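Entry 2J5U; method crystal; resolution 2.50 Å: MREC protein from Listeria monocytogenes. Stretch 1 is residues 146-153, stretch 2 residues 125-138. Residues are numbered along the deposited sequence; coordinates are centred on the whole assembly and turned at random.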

ATOM      1  N   PHE A 146      -5.642 -19.604 -61.188  1.00 55.43           N
ATOM      2  CA  PHE A 146      -4.469 -20.078 -61.905  1.00 54.23           C
ATOM      3  C   PHE A 146      -4.792 -21.152 -62.924  1.00 53.71           C
ATOM      4  O   PHE A 146      -5.750 -21.899 -62.777  1.00 54.12           O
ATOM      5  CB  PHE A 146      -3.435 -20.593 -60.912  1.00 51.92           C
ATOM      6  CG  PHE A 146      -2.995 -19.556 -59.931  1.00 54.26           C
ATOM      7  CD1 PHE A 146      -3.787 -19.238 -58.828  1.00 54.44           C
ATOM      8  CD2 PHE A 146      -1.817 -18.839 -60.137  1.00 53.68           C
ATOM      9  CE1 PHE A 146      -3.409 -18.216 -57.949  1.00 53.31           C
ATOM     10  CE2 PHE A 146      -1.435 -17.814 -59.259  1.00 51.87           C
ATOM     11  CZ  PHE A 146      -2.232 -17.506 -58.169  1.00 51.31           C
ATOM     12  N   GLY A 147      -3.987 -21.217 -63.972  1.00 53.77           N
ATOM     13  CA  GLY A 147      -4.217 -22.206 -65.001  1.00 55.04           C
ATOM     14  C   GLY A 147      -3.026 -22.331 -65.929  1.00 55.61           C
ATOM     15  O   GLY A 147      -1.979 -21.712 -65.711  1.00 53.90           O
ATOM     16  N   ILE A 148      -3.188 -23.139 -66.968  1.00 55.86           N
ATOM     17  CA  ILE A 148      -2.126 -23.344 -67.934  1.00 56.52           C
ATOM     18  C   ILE A 148      -2.556 -22.902 -69.327  1.00 55.60           C
ATOM     19  O   ILE A 148      -3.604 -23.313 -69.818  1.00 55.65           O
ATOM     20  CB  ILE A 148      -1.723 -24.827 -68.003  1.00 56.70           C
ATOM     21  CG1 ILE A 148      -1.409 -25.356 -66.604  1.00 59.11           C
ATOM     22  CG2 ILE A 148      -0.512 -24.979 -68.887  1.00 57.22           C
ATOM     23  CD1 ILE A 148      -0.241 -24.668 -65.929  1.00 60.35           C
ATOM     24  N   ILE A 149      -1.772 -22.034 -69.949  1.00 54.82           N
ATOM     25  CA  ILE A 149      -2.086 -21.619 -71.307  1.00 56.58           C
ATOM     26  C   ILE A 149      -1.527 -22.784 -72.118  1.00 58.21           C
ATOM     27  O   ILE A 149      -0.370 -23.175 -71.938  1.00 58.17           O
ATOM     28  CB  ILE A 149      -1.345 -20.335 -71.709  1.00 56.82           C
ATOM     29  CG1 ILE A 149      -1.874 -19.135 -70.914  1.00 54.61           C
ATOM     30  CG2 ILE A 149      -1.482 -20.126 -73.211  1.00 55.91           C
ATOM     31  CD1 ILE A 149      -3.252 -18.725 -71.264  1.00 54.60           C
ATOM     32  N   ASN A 150      -2.334 -23.346 -73.003  1.00 58.44           N
ATOM     33  CA  ASN A 150      -1.879 -24.492 -73.763  1.00 59.83           C
ATOM     34  C   ASN A 150      -2.700 -24.721 -75.019  1.00 61.67           C
ATOM     35  O   ASN A 150      -3.720 -25.400 -74.984  1.00 63.80           O
ATOM     36  CB  ASN A 150      -1.956 -25.722 -72.874  1.00 58.71           C
ATOM     37  CG  ASN A 150      -1.540 -26.975 -73.584  1.00 59.00           C
ATOM     38  OD1 ASN A 150      -2.219 -27.995 -73.512  1.00 59.37           O
ATOM     39  ND2 ASN A 150      -0.411 -26.915 -74.269  1.00 58.50           N
ATOM     40  N   GLY A 151      -2.253 -24.158 -76.134  1.00 62.95           N
ATOM     41  CA  GLY A 151      -2.985 -24.341 -77.372  1.00 63.57           C
ATOM     42  C   GLY A 151      -3.394 -23.055 -78.056  1.00 64.74           C
ATOM     43  O   GLY A 151      -3.932 -22.143 -77.424  1.00 66.61           O
ATOM     44  N   TYR A 152      -3.134 -22.976 -79.356  1.00 64.60           N
ATOM     45  CA  TYR A 152      -3.492 -21.799 -80.131  1.00 65.77           C
ATOM     46  C   TYR A 152      -4.361 -22.218 -81.315  1.00 67.73           C
ATOM     47  O   TYR A 152      -4.109 -23.239 -81.952  1.00 68.38           O
ATOM     48  CB  TYR A 152      -2.236 -21.077 -80.625  1.00 63.13           C
ATOM     49  CG  TYR A 152      -2.544 -19.857 -81.456  1.00 64.02           C
ATOM     50  CD1 TYR A 152      -2.300 -19.836 -82.830  1.00 63.27           C
ATOM     51  CD2 TYR A 152      -3.092 -18.721 -80.872  1.00 63.98           C
ATOM     52  CE1 TYR A 152      -2.593 -18.708 -83.596  1.00 62.88           C
ATOM     53  CE2 TYR A 152      -3.391 -17.586 -81.633  1.00 64.68           C
ATOM     54  CZ  TYR A 152      -3.136 -17.586 -82.987  1.00 64.25           C
ATOM     55  OH  TYR A 152      -3.400 -16.448 -83.711  1.00 66.17           O
ATOM     56  N   ASP A 153      -5.397 -21.435 -81.591  1.00 69.86           N
ATOM     57  CA  ASP A 153      -6.297 -21.722 -82.694  1.00 71.46           C
ATOM     58  C   ASP A 153      -6.075 -20.663 -83.770  1.00 71.80           C
ATOM     59  O   ASP A 153      -6.369 -19.485 -83.560  1.00 69.66           O
ATOM     60  CB  ASP A 153      -7.741 -21.702 -82.196  1.00 75.39           C
ATOM     61  CG  ASP A 153      -8.718 -22.218 -83.228  1.00 79.57           C
ATOM     62  OD1 ASP A 153      -9.020 -21.482 -84.194  1.00 82.48           O
ATOM     63  OD2 ASP A 153      -9.179 -23.368 -83.076  1.00 81.46           O
TER
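Stretch 2 (125-138) LLTSSDVKNRVSAK

Stretch 2 begins as loop, with type I turns at Leu125–Ser128 and Asp130–Asn133, and becomes a strand at Val135–Lys138 that runs antiparallel to the strand of stretch 1, their axes 135° apart and 4.6 Å at closest approach. Two pairs carry the ladder. Gly147 N gives to Ala137 O and Ala137 N to Gly147 O, both at 2.9 Å; Ile149 N gives to Val135 O at 2.8 Å and Val135 N to Ile149 O at 3.1 Å. Ile149 O also receives a CA-H contact from Arg134 CA at 3.1 Å.

Beyond the ladder a side chain takes over from the backbone. The amide of Asn150 has two hydrogens to give, and its ND2 spends them on Val131 O (3.0 Å) and Asn133 O (2.7 Å), pinning the second turn; OD1 is satisfied elsewhere in the structure. That turn is closed by Asn133 N to Asp130 O (2.9 Å), while Asp130 OD1 accepts from Lys132 N (2.8 Å).

On one face, Ile149 packs its CB against Val135 CG1 (3.7 Å) and its CG1 against Ala137 CB (3.8 Å), branched and small apolar groups suited to a buried site. On the other, Lys138 CG lies over the Phe146 ring. Gly151, at phi 124°, adopts a backbone that calls for glycine. Farther along, the methyl CG2 of Thr127 sits 3.5 Å from the Tyr152 ring centroid, a CH-pi contact.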

ATOM      1  N   LEU A 125       7.059 -19.324 -80.353  1.00 50.23           N
ATOM      2  CA  LEU A 125       5.958 -18.390 -80.153  1.00 51.02           C
ATOM      3  C   LEU A 125       4.713 -18.988 -79.511  1.00 52.31           C
ATOM      4  O   LEU A 125       4.461 -20.184 -79.614  1.00 53.77           O
ATOM      5  CB  LEU A 125       5.563 -17.779 -81.495  1.00 52.25           C
ATOM      6  CG  LEU A 125       6.685 -17.106 -82.284  1.00 51.58           C
ATOM      7  CD1 LEU A 125       6.138 -16.655 -83.616  1.00 51.64           C
ATOM      8  CD2 LEU A 125       7.253 -15.937 -81.504  1.00 50.57           C
ATOM      9  N   LEU A 126       3.926 -18.147 -78.852  1.00 52.34           N
ATOM     10  CA  LEU A 126       2.707 -18.619 -78.222  1.00 53.74           C
ATOM     11  C   LEU A 126       1.825 -19.263 -79.281  1.00 53.86           C
ATOM     12  O   LEU A 126       1.166 -20.272 -79.012  1.00 55.28           O
ATOM     13  CB  LEU A 126       1.960 -17.463 -77.549  1.00 53.41           C
ATOM     14  CG  LEU A 126       2.657 -16.881 -76.316  1.00 55.41           C
ATOM     15  CD1 LEU A 126       1.874 -15.707 -75.732  1.00 53.02           C
ATOM     16  CD2 LEU A 126       2.781 -17.987 -75.288  1.00 52.68           C
ATOM     17  N   THR A 127       1.839 -18.696 -80.488  1.00 52.43           N
ATOM     18  CA  THR A 127       1.024 -19.213 -81.594  1.00 52.36           C
ATOM     19  C   THR A 127       1.515 -20.548 -82.164  1.00 53.04           C
ATOM     20  O   THR A 127       0.935 -21.073 -83.108  1.00 53.61           O
ATOM     21  CB  THR A 127       0.944 -18.203 -82.773  1.00 50.80           C
ATOM     22  OG1 THR A 127       2.265 -17.878 -83.219  1.00 49.61           O
ATOM     23  CG2 THR A 127       0.229 -16.938 -82.352  1.00 50.64           C
ATOM     24  N   SER A 128       2.579 -21.097 -81.592  1.00 53.26           N
ATOM     25  CA  SER A 128       3.129 -22.359 -82.068  1.00 55.13           C
ATOM     26  C   SER A 128       2.128 -23.506 -82.145  1.00 55.81           C
ATOM     27  O   SER A 128       1.151 -23.550 -81.392  1.00 56.43           O
ATOM     28  CB  SER A 128       4.290 -22.786 -81.183  1.00 55.88           C
ATOM     29  OG  SER A 128       4.759 -24.065 -81.556  1.00 56.19           O
ATOM     30  N   SER A 129       2.388 -24.440 -83.052  1.00 56.37           N
ATOM     31  CA  SER A 129       1.520 -25.599 -83.219  1.00 58.51           C
ATOM     32  C   SER A 129       1.966 -26.789 -82.371  1.00 59.58           C
ATOM     33  O   SER A 129       1.411 -27.879 -82.495  1.00 60.66           O
ATOM     34  CB  SER A 129       1.457 -26.016 -84.689  1.00 57.37           C
ATOM     35  OG  SER A 129       2.748 -26.305 -85.188  1.00 59.03           O
ATOM     36  N   ASP A 130       2.963 -26.584 -81.513  1.00 61.17           N
ATOM     37  CA  ASP A 130       3.461 -27.652 -80.644  1.00 63.01           C
ATOM     38  C   ASP A 130       2.493 -27.849 -79.486  1.00 61.91           C
ATOM     39  O   ASP A 130       2.431 -27.014 -78.606  1.00 63.41           O
ATOM     40  CB  ASP A 130       4.826 -27.279 -80.074  1.00 66.24           C
ATOM     41  CG  ASP A 130       5.489 -28.437 -79.348  1.00 69.26           C
ATOM     42  OD1 ASP A 130       4.788 -29.165 -78.616  1.00 68.65           O
ATOM     43  OD2 ASP A 130       6.714 -28.617 -79.505  1.00 72.16           O
ATOM     44  N   VAL A 131       1.758 -28.954 -79.471  1.00 60.86           N
ATOM     45  CA  VAL A 131       0.784 -29.210 -78.411  1.00 61.31           C
ATOM     46  C   VAL A 131       1.375 -29.257 -76.984  1.00 62.69           C
ATOM     47  O   VAL A 131       0.663 -29.062 -75.998  1.00 60.65           O
ATOM     48  CB  VAL A 131       0.023 -30.530 -78.685  1.00 61.56           C
ATOM     49  CG1 VAL A 131       0.953 -31.716 -78.517  1.00 60.09           C
ATOM     50  CG2 VAL A 131      -1.161 -30.649 -77.760  1.00 62.46           C
ATOM     51  N   LYS A 132       2.673 -29.514 -76.877  1.00 63.83           N
ATOM     52  CA  LYS A 132       3.328 -29.579 -75.577  1.00 65.44           C
ATOM     53  C   LYS A 132       3.654 -28.175 -75.049  1.00 64.62           C
ATOM     54  O   LYS A 132       3.993 -28.006 -73.875  1.00 64.23           O
ATOM     55  CB  LYS A 132       4.634 -30.376 -75.681  1.00 67.13           C
ATOM     56  CG  LYS A 132       4.507 -31.826 -76.145  1.00 70.36           C
ATOM     57  CD  LYS A 132       5.885 -32.387 -76.586  1.00 73.03           C
ATOM     58  CE  LYS A 132       6.518 -31.515 -77.689  1.00 73.35           C
ATOM     59  NZ  LYS A 132       7.726 -32.091 -78.348  1.00 75.55           N
ATOM     60  N   ASN A 133       3.562 -27.175 -75.918  1.00 63.10           N
ATOM     61  CA  ASN A 133       3.879 -25.802 -75.541  1.00 62.46           C
ATOM     62  C   ASN A 133       2.897 -25.247 -74.507  1.00 61.70           C
ATOM     63  O   ASN A 133       1.687 -25.318 -74.689  1.00 61.92           O
ATOM     64  CB  ASN A 133       3.908 -24.936 -76.795  1.00 62.30           C
ATOM     65  CG  ASN A 133       4.441 -23.561 -76.533  1.00 62.23           C
ATOM     66  OD1 ASN A 133       5.393 -23.390 -75.770  1.00 65.39           O
ATOM     67  ND2 ASN A 133       3.846 -22.567 -77.174  1.00 59.65           N
ATOM     68  N   ARG A 134       3.418 -24.697 -73.414  1.00 59.77           N
ATOM     69  CA  ARG A 134       2.548 -24.180 -72.365  1.00 59.69           C
ATOM     70  C   ARG A 134       3.184 -23.136 -71.463  1.00 57.48           C
ATOM     71  O   ARG A 134       4.397 -23.015 -71.410  1.00 59.11           O
ATOM     72  CB  ARG A 134       2.038 -25.350 -71.517  1.00 62.72           C
ATOM     73  CG  ARG A 134       3.112 -26.327 -71.095  1.00 67.05           C
ATOM     74  CD  ARG A 134       2.508 -27.622 -70.584  1.00 72.88           C
ATOM     75  NE  ARG A 134       2.082 -27.506 -69.199  1.00 79.07           N
ATOM     76  CZ  ARG A 134       2.831 -27.867 -68.156  1.00 83.24           C
ATOM     77  NH1 ARG A 134       2.367 -27.707 -66.913  1.00 81.91           N
ATOM     78  NH2 ARG A 134       4.036 -28.414 -68.351  1.00 84.47           N
ATOM     79  N   VAL A 135       2.357 -22.364 -70.768  1.00 53.45           N
ATOM     80  CA  VAL A 135       2.864 -21.362 -69.840  1.00 50.23           C
ATOM     81  C   VAL A 135       1.903 -21.232 -68.653  1.00 48.66           C
ATOM     82  O   VAL A 135       0.682 -21.242 -68.820  1.00 48.61           O
ATOM     83  CB  VAL A 135       3.122 -19.987 -70.569  1.00 49.64           C
ATOM     84  CG1 VAL A 135       2.382 -19.949 -71.847  1.00 50.31           C
ATOM     85  CG2 VAL A 135       2.714 -18.813 -69.709  1.00 46.56           C
ATOM     86  N   SER A 136       2.464 -21.165 -67.447  1.00 48.18           N
ATOM     87  CA  SER A 136       1.670 -21.039 -66.220  1.00 47.80           C
ATOM     88  C   SER A 136       1.123 -19.615 -66.151  1.00 47.87           C
ATOM     89  O   SER A 136       1.883 -18.644 -66.219  1.00 46.26           O
ATOM     90  CB  SER A 136       2.542 -21.280 -64.987  1.00 48.15           C
ATOM     91  OG  SER A 136       3.272 -22.479 -65.069  1.00 48.92           O
ATOM     92  N   ALA A 137      -0.182 -19.490 -65.973  1.00 48.89           N
ATOM     93  CA  ALA A 137      -0.790 -18.174 -65.945  1.00 51.77           C
ATOM     94  C   ALA A 137      -1.771 -17.931 -64.818  1.00 53.25           C
ATOM     95  O   ALA A 137      -2.293 -18.858 -64.203  1.00 51.62           O
ATOM     96  CB  ALA A 137      -1.487 -17.901 -67.288  1.00 53.56           C
ATOM     97  N   LYS A 138      -2.026 -16.647 -64.596  1.00 55.10           N
ATOM     98  CA  LYS A 138      -2.943 -16.178 -63.579  1.00 57.47           C
ATOM     99  C   LYS A 138      -3.954 -15.209 -64.205  1.00 58.53           C
ATOM    100  O   LYS A 138      -3.593 -14.368 -65.040  1.00 58.90           O
ATOM    101  CB  LYS A 138      -2.165 -15.462 -62.474  1.00 58.93           C
ATOM    102  CG  LYS A 138      -3.017 -15.075 -61.284  1.00 62.75           C
ATOM    103  CD  LYS A 138      -2.190 -14.393 -60.222  1.00 65.00           C
ATOM    104  CE  LYS A 138      -1.639 -13.086 -60.737  1.00 67.62           C
ATOM    105  NZ  LYS A 138      -0.840 -12.397 -59.699  1.00 70.91           N
TER